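Local coordinates for protein farnesyl pyrophosphate synthetase (Staphylococcus aureus, PDB 5H9D) that probably catalyses, with magnesium, the chain elongation of allylic diphosphates to heptaprenyl diphosphate, at residues A[197-201]-A[287-291]. Sequence-based numbering, arbitrary orientation.
Sequences IGHYI and YLSKA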
loop_
_atom_site.group_PDB
_atom_site.type_symbol
_atom_site.label_atom_id
_atom_site.label_comp_id
_atom_site.label_asym_id
_atom_site.label_seq_id
_atom_site.Cartn_x
_atom_site.Cartn_y
_atom_site.Cartn_z
ATOM N N ILE A 197 -9.340 -17.717 -8.964
ATOM C CA ILE A 197 -9.632 -18.314 -7.655
ATOM C C ILE A 197 -9.346 -17.278 -6.560
ATOM O O ILE A 197 -10.186 -17.013 -5.680
ATOM C CB ILE A 197 -8.745 -19.531 -7.360
ATOM C CG1 ILE A 197 -9.118 -20.692 -8.283
ATOM C CG2 ILE A 197 -8.887 -19.924 -5.891
ATOM C CD1 ILE A 197 -8.288 -21.907 -8.092
ATOM N N GLY A 198 -8.147 -16.703 -6.633
ATOM C CA GLY A 198 -7.750 -15.695 -5.671
ATOM C C GLY A 198 -8.662 -14.479 -5.664
ATOM O O GLY A 198 -9.023 -13.970 -4.608
ATOM N N HIS A 199 -9.034 -13.995 -6.844
ATOM C CA HIS A 199 -9.913 -12.849 -6.902
ATOM C C HIS A 199 -11.251 -13.121 -6.221
ATOM O O HIS A 199 -11.739 -12.257 -5.499
ATOM C CB HIS A 199 -10.119 -12.407 -8.352
ATOM C CG HIS A 199 -11.269 -11.469 -8.539
ATOM N ND1 HIS A 199 -12.566 -11.905 -8.674
ATOM C CD2 HIS A 199 -11.327 -10.124 -8.547
ATOM C CE1 HIS A 199 -13.376 -10.868 -8.756
ATOM N NE2 HIS A 199 -12.646 -9.774 -8.681
ATOM N N TYR A 200 -11.837 -14.304 -6.442
ATOM C CA TYR A 200 -13.127 -14.661 -5.796
ATOM C C TYR A 200 -12.994 -14.806 -4.267
ATOM O O TYR A 200 -13.899 -14.426 -3.530
ATOM C CB TYR A 200 -13.740 -15.976 -6.350
ATOM C CG TYR A 200 -14.148 -15.962 -7.814
ATOM C CD1 TYR A 200 -14.627 -14.801 -8.417
ATOM C CD2 TYR A 200 -14.091 -17.124 -8.581
ATOM C CE1 TYR A 200 -15.040 -14.794 -9.736
ATOM C CE2 TYR A 200 -14.507 -17.133 -9.899
ATOM C CZ TYR A 200 -14.986 -15.959 -10.474
ATOM O OH TYR A 200 -15.449 -15.957 -11.774
ATOM N N ILE A 201 -11.881 -15.371 -3.796
ATOM C CA ILE A 201 -11.674 -15.520 -2.368
ATOM C C ILE A 201 -11.604 -14.137 -1.752
ATOM O O ILE A 201 -12.201 -13.896 -0.715
ATOM C CB ILE A 201 -10.373 -16.294 -2.075
ATOM C CG1 ILE A 201 -10.696 -17.788 -2.015
ATOM C CG2 ILE A 201 -9.679 -15.753 -0.770
ATOM C CD1 ILE A 201 -9.718 -18.620 -2.762
ATOM N N TYR A 287 -19.791 -16.354 -3.983
ATOM C CA TYR A 287 -18.408 -16.023 -4.379
ATOM C C TYR A 287 -17.445 -17.141 -4.063
ATOM O O TYR A 287 -16.572 -17.440 -4.875
ATOM C CB TYR A 287 -17.926 -14.719 -3.714
ATOM C CG TYR A 287 -18.046 -13.517 -4.625
ATOM C CD1 TYR A 287 -17.456 -13.526 -5.903
ATOM C CD2 TYR A 287 -18.764 -12.374 -4.232
ATOM C CE1 TYR A 287 -17.577 -12.436 -6.774
ATOM C CE2 TYR A 287 -18.893 -11.251 -5.103
ATOM C CZ TYR A 287 -18.294 -11.298 -6.371
ATOM O OH TYR A 287 -18.388 -10.224 -7.233
ATOM N N LEU A 288 -17.608 -17.749 -2.888
ATOM C CA LEU A 288 -16.773 -18.864 -2.467
ATOM C C LEU A 288 -16.944 -20.117 -3.355
ATOM O O LEU A 288 -15.983 -20.821 -3.622
ATOM C CB LEU A 288 -17.072 -19.189 -1.007
ATOM C CG LEU A 288 -16.244 -18.432 0.049
ATOM C CD1 LEU A 288 -16.681 -18.840 1.444
ATOM C CD2 LEU A 288 -14.751 -18.739 -0.142
ATOM N N SER A 289 -18.173 -20.390 -3.803
ATOM C CA SER A 289 -18.437 -21.522 -4.686
ATOM C C SER A 289 -17.752 -21.236 -6.011
ATOM O O SER A 289 -17.109 -22.097 -6.586
ATOM C CB SER A 289 -19.931 -21.680 -4.940
ATOM O OG SER A 289 -20.630 -21.832 -3.729
ATOM N N LYS A 290 -17.889 -20.025 -6.514
ATOM C CA LYS A 290 -17.223 -19.729 -7.765
ATOM C C LYS A 290 -15.752 -20.097 -7.618
ATOM O O LYS A 290 -15.105 -20.505 -8.588
ATOM C CB LYS A 290 -17.358 -18.241 -8.148
ATOM C CG LYS A 290 -18.489 -17.951 -9.132
ATOM C CD LYS A 290 -18.605 -16.456 -9.398
ATOM C CE LYS A 290 -19.547 -16.157 -10.540
ATOM N NZ LYS A 290 -19.131 -16.880 -11.789
ATOM N N ALA A 291 -15.221 -19.977 -6.404
ATOM C CA ALA A 291 -13.810 -20.287 -6.210
ATOM C C ALA A 291 -13.583 -21.782 -6.071
ATOM O O ALA A 291 -12.629 -22.311 -6.628
ATOM C CB ALA A 291 -13.255 -19.541 -4.993
#
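Y200 is the centrepiece where helices 188-215 and 276-296 run antiparallel, the local axes 8.2 Å apart at closest approach and 163° between their directions. Its CA-to-CB bond points toward helix 276-296, and its ring packs on the helical turn 287-291, with CD2 of Y200 3.5 Å from CB of K290. CB of K290 sits over one ring face, 3.7 Å from the centroid of the Y200 ring and 24° off its normal, a CH-pi contact that uses the aliphatic base of the lysine. A291, second in the area the contact covers, has a side chain small enough to let the backbones close in: CA of I197 and CA of A291 are 4.8 Å apart, and the methyl CB of A291 meets CB of Y200 at 3.8 Å and CD1 of I201 at 4.3 Å. Beside them, Y287 brings the edge of its ring to Y200, CD1 to CD1 at 4.0 Å, while CB of Y200 rests 3.5 Å from O of Y287. The junction thus relies on apolar and aromatic packing within the mainly helical prenyl synthase fold. Around it, Y287 reaches L162 and I201 reaches I173, both on helix 158-183; I201 also touches T311 of helix 302-315, and Y200 and K290 each pack on an aromatic side chain of the bound peptide.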